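Local structure of decapping protein involved in mRNA degradation-Dcp1p (Saccharomyces cerevisiae, 1Q67) at residues T41-Y47 with K58-V64. The protein works with Dcp2 in the yeast decapping complex that removes the 7-methylguanine cap from mRNA, committing the transcript to 5' to 3' decay. Numbering follows the deposited sequence.
Sequences TPHASLY and KLEYQGV
Over one face of the Y47 ring, toward its rim, lies the aliphatic chain of K58, a CH-pi contact with K58 CD 4.0 Å from the ring centroid. The H43 ring has P42 CB over one face and meets the rings of W204 and H206 of the second subunit. Y61 meets L46 obliquely, its CD1 4.1 Å from L46 CD2, while L59 CD1 approaches the same methyl. These residues illustrate how a beta bulge is accommodated: A44 pairs with G63 and S45 with Q62, then the antiparallel register slips by two before Y47 pairs with K58. CG anti to the backbone N (chi1 170°) and a bend at chi2 carry K58 NZ away from the turn to S45 OG, a hydrogen bond modelled at a doubtfully short 2.5 Å, and to L46 O at 3.2 Å. L59 N reaches L46 O at 3.0 Å, from the opposite face of the carbonyl plane. L46 N gives Y61 O a nearly straight bond (166°). G63, at backbone angles that leave no room for a side chain beside the preceding carbonyl, leads into V64 and the other sheet of the PH-like fold. With an alanine at K58, the L46 carbonyl is likely to lose one of two donors and Y47 the methylene packed on its ring. The ammonium thus ties polar atoms of the bulge together, probably polarising the L46 carbonyl.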
ATOM      1  N   THR B  41      -6.563  12.265  -1.868  1.00 35.96           N
ATOM      2  CA  THR B  41      -7.095  11.138  -2.613  1.00 37.15           C
ATOM      3  C   THR B  41      -7.098  10.020  -1.575  1.00 36.74           C
ATOM      4  O   THR B  41      -6.193   9.939  -0.745  1.00 36.17           O
ATOM      5  CB  THR B  41      -6.207  10.796  -3.847  1.00 37.18           C
ATOM      6  OG1 THR B  41      -6.895   9.859  -4.685  1.00 38.63           O
ATOM      7  CG2 THR B  41      -4.877  10.211  -3.419  1.00 33.63           C
ATOM      8  N   PRO B  42      -8.124   9.151  -1.603  1.00 37.57           N
ATOM      9  CA  PRO B  42      -8.334   8.015  -0.688  1.00 36.69           C
ATOM     10  C   PRO B  42      -7.270   6.932  -0.580  1.00 36.78           C
ATOM     11  O   PRO B  42      -6.925   6.502   0.526  1.00 35.23           O
ATOM     12  CB  PRO B  42      -9.665   7.414  -1.167  1.00 37.85           C
ATOM     13  CG  PRO B  42     -10.310   8.519  -1.957  1.00 39.04           C
ATOM     14  CD  PRO B  42      -9.159   9.168  -2.651  1.00 36.34           C
ATOM     15  N   HIS B  43      -6.762   6.478  -1.719  1.00 36.83           N
ATOM     16  CA  HIS B  43      -5.794   5.391  -1.710  1.00 38.71           C
ATOM     17  C   HIS B  43      -4.544   5.626  -2.549  1.00 38.39           C
ATOM     18  O   HIS B  43      -4.623   5.798  -3.765  1.00 40.43           O
ATOM     19  CB  HIS B  43      -6.500   4.118  -2.183  1.00 40.46           C
ATOM     20  CG  HIS B  43      -7.843   3.911  -1.551  1.00 44.76           C
ATOM     21  ND1 HIS B  43      -7.997   3.561  -0.225  1.00 45.33           N
ATOM     22  CD2 HIS B  43      -9.094   4.072  -2.045  1.00 45.85           C
ATOM     23  CE1 HIS B  43      -9.284   3.516   0.070  1.00 46.38           C
ATOM     24  NE2 HIS B  43      -9.972   3.823  -1.016  1.00 47.99           N
ATOM     25  N   ALA B  44      -3.392   5.617  -1.889  1.00 35.17           N
ATOM     26  CA  ALA B  44      -2.111   5.816  -2.556  1.00 34.84           C
ATOM     27  C   ALA B  44      -1.083   4.931  -1.874  1.00 32.71           C
ATOM     28  O   ALA B  44      -1.071   4.821  -0.653  1.00 34.17           O
ATOM     29  CB  ALA B  44      -1.690   7.276  -2.466  1.00 32.07           C
ATOM     30  N   SER B  45      -0.227   4.299  -2.663  1.00 31.91           N
ATOM     31  CA  SER B  45       0.791   3.413  -2.117  1.00 32.48           C
ATOM     32  C   SER B  45       2.172   3.951  -2.506  1.00 32.99           C
ATOM     33  O   SER B  45       2.396   4.340  -3.653  1.00 32.59           O
ATOM     34  CB  SER B  45       0.580   1.992  -2.656  1.00 30.08           C
ATOM     35  OG  SER B  45       1.454   1.082  -2.017  1.00 35.46           O
ATOM     36  N   LEU B  46       3.090   3.953  -1.546  1.00 33.03           N
ATOM     37  CA  LEU B  46       4.427   4.497  -1.745  1.00 33.69           C
ATOM     38  C   LEU B  46       5.564   3.509  -2.045  1.00 33.88           C
ATOM     39  O   LEU B  46       5.707   2.476  -1.386  1.00 32.76           O
ATOM     40  CB  LEU B  46       4.808   5.331  -0.510  1.00 31.94           C
ATOM     41  CG  LEU B  46       6.073   6.184  -0.632  1.00 31.50           C
ATOM     42  CD1 LEU B  46       5.810   7.312  -1.638  1.00 30.66           C
ATOM     43  CD2 LEU B  46       6.453   6.770   0.712  1.00 30.44           C
ATOM     44  N   TYR B  47       6.372   3.854  -3.047  1.00 33.52           N
ATOM     45  CA  TYR B  47       7.533   3.063  -3.441  1.00 34.01           C
ATOM     46  C   TYR B  47       8.728   4.002  -3.563  1.00 34.87           C
ATOM     47  O   TYR B  47       8.569   5.203  -3.779  1.00 32.76           O
ATOM     48  CB  TYR B  47       7.347   2.396  -4.806  1.00 33.63           C
ATOM     49  CG  TYR B  47       6.218   1.406  -4.904  1.00 35.82           C
ATOM     50  CD1 TYR B  47       4.894   1.836  -4.996  1.00 34.88           C
ATOM     51  CD2 TYR B  47       6.474   0.036  -4.940  1.00 34.64           C
ATOM     52  CE1 TYR B  47       3.855   0.925  -5.126  1.00 35.80           C
ATOM     53  CE2 TYR B  47       5.443  -0.883  -5.070  1.00 35.73           C
ATOM     54  CZ  TYR B  47       4.138  -0.433  -5.164  1.00 37.07           C
ATOM     55  OH  TYR B  47       3.113  -1.340  -5.316  1.00 40.07           O
ATOM     56  N   LYS B  58       9.078  -1.408  -2.439  1.00 38.47           N
ATOM     57  CA  LYS B  58       7.828  -1.042  -1.788  1.00 36.84           C
ATOM     58  C   LYS B  58       8.120  -0.558  -0.376  1.00 36.46           C
ATOM     59  O   LYS B  58       8.836  -1.223   0.376  1.00 36.27           O
ATOM     60  CB  LYS B  58       6.892  -2.257  -1.743  1.00 38.66           C
ATOM     61  CG  LYS B  58       5.647  -2.078  -0.885  1.00 35.76           C
ATOM     62  CD  LYS B  58       4.824  -0.862  -1.300  1.00 37.27           C
ATOM     63  CE  LYS B  58       3.700  -0.628  -0.294  1.00 39.68           C
ATOM     64  NZ  LYS B  58       3.188   0.769  -0.262  1.00 35.48           N
ATOM     65  N   LEU B  59       7.596   0.609  -0.018  1.00 35.12           N
ATOM     66  CA  LEU B  59       7.797   1.129   1.330  1.00 36.32           C
ATOM     67  C   LEU B  59       6.529   0.869   2.141  1.00 37.10           C
ATOM     68  O   LEU B  59       5.454   0.675   1.571  1.00 36.44           O
ATOM     69  CB  LEU B  59       8.097   2.631   1.306  1.00 37.18           C
ATOM     70  CG  LEU B  59       9.358   3.082   0.564  1.00 36.57           C
ATOM     71  CD1 LEU B  59       9.576   4.567   0.818  1.00 34.96           C
ATOM     72  CD2 LEU B  59      10.567   2.274   1.041  1.00 34.89           C
ATOM     73  N   GLU B  60       6.652   0.889   3.464  1.00 37.15           N
ATOM     74  CA  GLU B  60       5.516   0.616   4.343  1.00 40.70           C
ATOM     75  C   GLU B  60       4.494   1.739   4.496  1.00 38.78           C
ATOM     76  O   GLU B  60       4.059   2.031   5.606  1.00 40.44           O
ATOM     77  CB  GLU B  60       6.018   0.208   5.736  1.00 43.44           C
ATOM     78  CG  GLU B  60       6.916  -1.021   5.742  1.00 50.44           C
ATOM     79  CD  GLU B  60       7.035  -1.666   7.124  1.00 54.84           C
ATOM     80  OE1 GLU B  60       7.335  -0.944   8.109  1.00 54.62           O
ATOM     81  OE2 GLU B  60       6.831  -2.901   7.217  1.00 55.86           O
ATOM     82  N   TYR B  61       4.110   2.378   3.401  1.00 37.51           N
ATOM     83  CA  TYR B  61       3.127   3.449   3.494  1.00 34.60           C
ATOM     84  C   TYR B  61       2.100   3.363   2.383  1.00 34.32           C
ATOM     85  O   TYR B  61       2.455   3.276   1.203  1.00 35.28           O
ATOM     86  CB  TYR B  61       3.802   4.823   3.449  1.00 34.95           C
ATOM     87  CG  TYR B  61       4.824   5.040   4.540  1.00 33.49           C
ATOM     88  CD1 TYR B  61       6.177   4.817   4.299  1.00 35.11           C
ATOM     89  CD2 TYR B  61       4.437   5.448   5.819  1.00 31.91           C
ATOM     90  CE1 TYR B  61       7.129   4.989   5.298  1.00 35.37           C
ATOM     91  CE2 TYR B  61       5.380   5.625   6.837  1.00 33.45           C
ATOM     92  CZ  TYR B  61       6.726   5.391   6.563  1.00 35.77           C
ATOM     93  OH  TYR B  61       7.676   5.549   7.539  1.00 37.98           O
ATOM     94  N   GLN B  62       0.829   3.366   2.780  1.00 32.92           N
ATOM     95  CA  GLN B  62      -0.313   3.307   1.858  1.00 33.95           C
ATOM     96  C   GLN B  62      -1.484   3.886   2.634  1.00 32.96           C
ATOM     97  O   GLN B  62      -1.648   3.594   3.817  1.00 32.70           O
ATOM     98  CB  GLN B  62      -0.713   1.873   1.493  1.00 35.78           C
ATOM     99  CG  GLN B  62       0.403   0.885   1.315  1.00 41.57           C
ATOM    100  CD  GLN B  62       1.178   0.648   2.585  1.00 36.91           C
ATOM    101  OE1 GLN B  62       0.622   0.665   3.685  1.00 41.92           O
ATOM    102  NE2 GLN B  62       2.466   0.416   2.442  1.00 39.36           N
ATOM    103  N   GLY B  63      -2.315   4.668   1.964  1.00 31.53           N
ATOM    104  CA  GLY B  63      -3.452   5.260   2.636  1.00 31.60           C
ATOM    105  C   GLY B  63      -3.852   6.574   2.004  1.00 31.89           C
ATOM    106  O   GLY B  63      -3.694   6.762   0.800  1.00 32.77           O
ATOM    107  N   VAL B  64      -4.371   7.485   2.817  1.00 32.71           N
ATOM    108  CA  VAL B  64      -4.796   8.781   2.322  1.00 34.07           C
ATOM    109  C   VAL B  64      -3.587   9.661   2.001  1.00 34.54           C
ATOM    110  O   VAL B  64      -2.671   9.810   2.817  1.00 33.42           O
ATOM    111  CB  VAL B  64      -5.690   9.506   3.347  1.00 34.08           C
ATOM    112  CG1 VAL B  64      -6.156  10.833   2.770  1.00 34.14           C
ATOM    113  CG2 VAL B  64      -6.901   8.644   3.689  1.00 34.78           C
TER